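Response regulator (Xanthomonas campestris pv. campestris, PDB 3QYY) probably makes cyclic di-GMP as a diguanylate cyclase, and here, as its GGDEF domain, holds that dinucleotide together with magnesium. Local coordinates at residues B[43-56]-B[124-136]. Numbering follows the deposited sequence.
Sequences FVLFVLDMDNLKPI and APLHVSAGSAVCE. With MG (magnesium ion), chain I; C2E (9,9'-[(2R,3R,3aS,5S,7aR,9R,10R,10aS,12S,14aR)-3,5,10,12-tetrahydroxy-5,12-dioxidooctahydro-2H,7H-difuro[3,2-d:3',2'-j][1,3,7,9,2,8]tetraoxadiphosphacyclododecine-2,9-diyl]bis(2-amino-1,9-dihydro-6H-purin-6-one)), chain F.
D51 OD2 is gripped twice: S129 OG donates to its syn lone pair at 2.8 Å, and K156 forms a salt bridge with it. D51 OD1 accepts the backbone N-H of R161, so both carboxylate oxygens are held. Just past the strand end, D51 N bonds H127 O at 2.8 Å, and N52 bonds segment 124-136 twice. Its ND2 donates to P125 O at 3.0 Å, nearly in its own amide plane, while H127 N reaches OD1 from above that plane. With CG turned between backbone N and carbonyl carbon (chi1 68°), the N52 amide lies flat against the H127 ring, planes 3° apart, ND2 3.6 Å above the ring centre. M50, bent at chi3, lays CE on L126 CD2 (3.6 Å).

Away from this loop, strands 44-50 and 128-134 run antiparallel in a ladder from V44–V134 to M50–V128, the middle of the GGDEF-domain sheet. On the face bearing V47, D49 sends OD2 to magnesium (2.0 Å); with D92 it brings the metal to the bound cyclic di-GMP, whose phosphate oxygen and three waters complete the site. K156 pairs with D49 OD1 too. Further on, K54 NZ bonds another phosphate oxygen of the ligand.

Strand 44-50 lies between 93-98 and 128-134 in the sheet, with helix 102-116 packed on V44, F46 and L48 and helix 22-38 touching L45 from the other face.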
# COMPACT_ATOMS: atom_id res chain seq x y z
N PHE B 43 -9.99 9.88 23.42
CA PHE B 43 -9.23 9.00 22.55
C PHE B 43 -9.15 9.57 21.15
O PHE B 43 -10.15 9.98 20.57
CB PHE B 43 -9.84 7.60 22.50
CG PHE B 43 -9.05 6.64 21.64
CD1 PHE B 43 -9.62 6.07 20.51
CD2 PHE B 43 -7.72 6.37 21.94
CE1 PHE B 43 -8.87 5.22 19.68
CE2 PHE B 43 -6.96 5.52 21.11
CZ PHE B 43 -7.54 4.95 19.98
N VAL B 44 -7.93 9.60 20.61
CA VAL B 44 -7.69 10.10 19.27
C VAL B 44 -6.97 9.00 18.50
O VAL B 44 -5.98 8.44 18.99
CB VAL B 44 -6.80 11.36 19.30
CG1 VAL B 44 -6.66 11.92 17.89
CG2 VAL B 44 -7.41 12.40 20.24
N LEU B 45 -7.47 8.67 17.31
CA LEU B 45 -6.86 7.64 16.48
C LEU B 45 -6.17 8.28 15.28
O LEU B 45 -6.76 9.14 14.61
CB LEU B 45 -7.92 6.66 15.98
CG LEU B 45 -7.42 5.58 15.00
CD1 LEU B 45 -6.50 4.61 15.74
CD2 LEU B 45 -8.61 4.84 14.39
N PHE B 46 -4.94 7.86 15.01
CA PHE B 46 -4.18 8.37 13.88
C PHE B 46 -3.84 7.22 12.93
O PHE B 46 -3.51 6.12 13.37
CB PHE B 46 -2.85 8.99 14.31
CG PHE B 46 -2.98 10.18 15.21
CD1 PHE B 46 -3.05 10.02 16.59
CD2 PHE B 46 -3.01 11.46 14.68
CE1 PHE B 46 -3.14 11.12 17.43
CE2 PHE B 46 -3.10 12.58 15.52
CZ PHE B 46 -3.17 12.41 16.89
N VAL B 47 -3.93 7.49 11.63
CA VAL B 47 -3.57 6.51 10.61
C VAL B 47 -2.41 7.17 9.87
O VAL B 47 -2.56 8.29 9.37
CB VAL B 47 -4.72 6.22 9.62
CG1 VAL B 47 -4.19 5.44 8.41
CG2 VAL B 47 -5.81 5.41 10.32
N LEU B 48 -1.27 6.49 9.83
CA LEU B 48 -0.08 7.03 9.17
C LEU B 48 0.42 6.14 8.03
O LEU B 48 0.38 4.92 8.12
CB LEU B 48 1.06 7.19 10.18
CG LEU B 48 0.73 7.71 11.58
CD1 LEU B 48 2.02 7.86 12.37
CD2 LEU B 48 0.01 9.04 11.50
N ASP B 49 0.90 6.77 6.97
CA ASP B 49 1.45 6.04 5.82
C ASP B 49 2.70 6.77 5.37
O ASP B 49 2.66 7.98 5.11
CB ASP B 49 0.43 5.98 4.68
CG ASP B 49 0.91 5.15 3.51
OD1 ASP B 49 0.68 5.55 2.35
OD2 ASP B 49 1.51 4.07 3.75
N MET B 50 3.82 6.06 5.29
CA MET B 50 5.07 6.68 4.87
C MET B 50 5.01 7.08 3.40
O MET B 50 4.31 6.45 2.59
CB MET B 50 6.25 5.73 5.10
CG MET B 50 6.54 5.47 6.57
SD MET B 50 8.16 4.72 6.81
CE MET B 50 9.23 6.17 6.63
N ASP B 51 5.74 8.14 3.06
CA ASP B 51 5.79 8.67 1.70
C ASP B 51 7.08 8.32 0.95
O ASP B 51 7.07 8.21 -0.28
CB ASP B 51 5.71 10.21 1.71
CG ASP B 51 4.40 10.74 2.24
OD1 ASP B 51 4.36 11.95 2.57
OD2 ASP B 51 3.41 9.98 2.32
N ASN B 52 8.18 8.15 1.68
CA ASN B 52 9.47 7.92 1.02
C ASN B 52 10.33 6.74 1.45
O ASN B 52 11.56 6.84 1.41
CB ASN B 52 10.30 9.19 1.18
CG ASN B 52 10.71 9.45 2.62
OD1 ASN B 52 10.00 9.06 3.56
ND2 ASN B 52 11.85 10.11 2.81
N LEU B 53 9.73 5.63 1.85
CA LEU B 53 10.52 4.49 2.27
C LEU B 53 11.17 3.73 1.12
O LEU B 53 12.30 3.26 1.23
CB LEU B 53 9.67 3.52 3.10
CG LEU B 53 10.44 2.32 3.67
CD1 LEU B 53 11.64 2.82 4.49
CD2 LEU B 53 9.52 1.47 4.53
N LYS B 54 10.46 3.61 0.00
CA LYS B 54 10.97 2.87 -1.15
C LYS B 54 12.33 3.34 -1.65
O LYS B 54 13.24 2.53 -1.85
CB LYS B 54 9.94 2.92 -2.28
CG LYS B 54 10.10 1.80 -3.29
CD LYS B 54 8.81 1.61 -4.06
CE LYS B 54 8.87 0.40 -4.94
NZ LYS B 54 7.55 0.14 -5.55
N PRO B 55 12.51 4.66 -1.88
CA PRO B 55 13.83 5.09 -2.35
C PRO B 55 14.95 4.72 -1.38
O PRO B 55 16.08 4.48 -1.79
CB PRO B 55 13.65 6.61 -2.52
CG PRO B 55 12.51 6.95 -1.60
CD PRO B 55 11.57 5.79 -1.78
N ILE B 56 14.64 4.65 -0.09
CA ILE B 56 15.64 4.28 0.91
C ILE B 56 16.08 2.83 0.71
O ILE B 56 17.27 2.52 0.78
CB ILE B 56 15.10 4.48 2.36
CG1 ILE B 56 14.89 5.97 2.62
CG2 ILE B 56 16.07 3.89 3.37
CD1 ILE B 56 14.20 6.30 3.93
N ALA B 124 18.43 8.89 7.73
CA ALA B 124 17.56 9.29 6.63
C ALA B 124 16.26 9.93 7.15
O ALA B 124 15.65 9.43 8.09
CB ALA B 124 17.23 8.09 5.76
N PRO B 125 15.84 11.04 6.54
CA PRO B 125 14.61 11.75 6.93
C PRO B 125 13.36 11.00 6.50
O PRO B 125 13.29 10.46 5.40
CB PRO B 125 14.75 13.09 6.22
CG PRO B 125 15.43 12.70 4.95
CD PRO B 125 16.51 11.75 5.43
N LEU B 126 12.35 10.99 7.37
CA LEU B 126 11.10 10.31 7.07
C LEU B 126 9.99 11.29 6.73
O LEU B 126 9.81 12.30 7.42
CB LEU B 126 10.66 9.44 8.26
CG LEU B 126 11.47 8.20 8.64
CD1 LEU B 126 12.82 8.60 9.22
CD2 LEU B 126 10.69 7.39 9.65
N HIS B 127 9.26 10.99 5.67
CA HIS B 127 8.13 11.81 5.22
C HIS B 127 6.89 10.97 5.47
O HIS B 127 6.82 9.81 5.04
CB HIS B 127 8.29 12.15 3.74
CG HIS B 127 9.52 12.95 3.44
ND1 HIS B 127 9.95 13.20 2.16
CD2 HIS B 127 10.41 13.55 4.26
CE1 HIS B 127 11.06 13.93 2.20
NE2 HIS B 127 11.36 14.15 3.47
N VAL B 128 5.91 11.54 6.15
CA VAL B 128 4.69 10.81 6.49
C VAL B 128 3.38 11.55 6.24
O VAL B 128 3.27 12.76 6.49
CB VAL B 128 4.72 10.41 7.99
CG1 VAL B 128 3.45 9.67 8.38
CG2 VAL B 128 5.95 9.57 8.27
N SER B 129 2.39 10.81 5.76
CA SER B 129 1.05 11.34 5.52
C SER B 129 0.21 10.82 6.69
O SER B 129 0.20 9.62 6.95
CB SER B 129 0.48 10.82 4.20
OG SER B 129 1.13 11.41 3.10
N ALA B 130 -0.48 11.71 7.38
CA ALA B 130 -1.28 11.30 8.53
C ALA B 130 -2.70 11.84 8.55
O ALA B 130 -2.97 12.93 8.04
CB ALA B 130 -0.56 11.70 9.82
N GLY B 131 -3.59 11.06 9.15
CA GLY B 131 -4.99 11.45 9.28
C GLY B 131 -5.47 11.13 10.69
O GLY B 131 -5.09 10.09 11.26
N SER B 132 -6.29 12.00 11.27
CA SER B 132 -6.78 11.76 12.62
C SER B 132 -8.30 11.84 12.73
O SER B 132 -8.98 12.44 11.90
CB SER B 132 -6.16 12.77 13.59
OG SER B 132 -6.55 14.10 13.28
N ALA B 133 -8.83 11.20 13.78
CA ALA B 133 -10.26 11.19 14.07
C ALA B 133 -10.40 11.10 15.59
O ALA B 133 -9.63 10.40 16.25
CB ALA B 133 -10.94 10.01 13.39
N VAL B 134 -11.38 11.80 16.14
CA VAL B 134 -11.60 11.79 17.58
C VAL B 134 -12.82 10.95 17.95
O VAL B 134 -13.86 11.01 17.28
CB VAL B 134 -11.79 13.22 18.13
CG1 VAL B 134 -10.54 14.04 17.87
CG2 VAL B 134 -12.99 13.88 17.47
N CYS B 135 -12.70 10.16 19.01
CA CYS B 135 -13.81 9.33 19.44
C CYS B 135 -14.88 10.19 20.10
O CYS B 135 -14.58 11.09 20.88
CB CYS B 135 -13.33 8.26 20.43
SG CYS B 135 -14.56 6.99 20.82
N GLU B 136 -16.13 9.91 19.76
CA GLU B 136 -17.27 10.63 20.31
C GLU B 136 -18.42 9.64 20.47
O GLU B 136 -18.46 8.62 19.78
CB GLU B 136 -17.69 11.77 19.37
CG GLU B 136 -16.64 12.86 19.22
CD GLU B 136 -17.04 13.94 18.23
OE1 GLU B 136 -16.26 14.91 18.06
OE2 GLU B 136 -18.12 13.82 17.62
MG MG I . 2.10 2.63 2.42
P1 C2E F . 7.14 -2.36 -2.38
O2P C2E F . 7.86 -3.51 -1.73
O1P C2E F . 7.43 -2.16 -3.84
O5' C2E F . 5.58 -2.51 -2.24
C5' C2E F . 4.71 -1.50 -2.80
C4' C2E F . 3.28 -1.91 -2.47
O4' C2E F . 2.93 -3.23 -2.86
C3' C2E F . 3.00 -1.85 -0.97
O3' C2E F . 2.72 -0.50 -0.55
C2' C2E F . 1.87 -2.82 -0.85
O2' C2E F . 0.64 -2.11 -1.05
C1' C2E F . 2.08 -3.88 -1.93
N9 C2E F . 2.79 -5.05 -1.36
C8 C2E F . 4.06 -5.43 -1.62
N7 C2E F . 4.39 -6.55 -0.94
C5 C2E F . 3.32 -6.89 -0.23
C6 C2E F . 2.98 -7.99 0.72
O6 C2E F . 3.83 -8.88 0.99
N1 C2E F . 1.74 -8.01 1.26
C2 C2E F . 0.80 -7.07 0.97
N2 C2E F . -0.42 -7.15 1.54
N3 C2E F . 1.05 -6.02 0.11
C4 C2E F . 2.27 -5.90 -0.50
P11 C2E F . 3.23 -0.18 0.94
O21 C2E F . 2.66 -1.17 1.90
O11 C2E F . 2.78 1.22 1.18
O5A C2E F . 4.81 -0.24 0.98
C5A C2E F . 5.56 0.65 0.15
C4A C2E F . 7.03 0.39 0.31
O4A C2E F . 7.51 0.43 1.68
C3A C2E F . 7.45 -0.97 -0.23
O3A C2E F . 7.58 -0.97 -1.67
C2A C2E F . 8.74 -1.20 0.49
O2A C2E F . 9.80 -0.62 -0.29
C1A C2E F . 8.59 -0.51 1.84
N91 C2E F . 8.34 -1.51 2.91
C81 C2E F . 7.15 -1.97 3.38
N71 C2E F . 7.33 -2.88 4.37
C51 C2E F . 8.66 -3.01 4.56
C61 C2E F . 9.56 -3.80 5.44
O61 C2E F . 9.12 -4.59 6.30
N11 C2E F . 10.90 -3.63 5.30
C21 C2E F . 11.45 -2.77 4.38
N21 C2E F . 12.80 -2.66 4.29
N31 C2E F . 10.68 -2.02 3.54
C41 C2E F . 9.30 -2.10 3.59
O HOH W 1 -12.44 11.50 22.69
O HOH W 2 0.65 3.32 0.86
O HOH W 3 3.54 4.01 1.48
O HOH W 4 0.60 1.53 3.24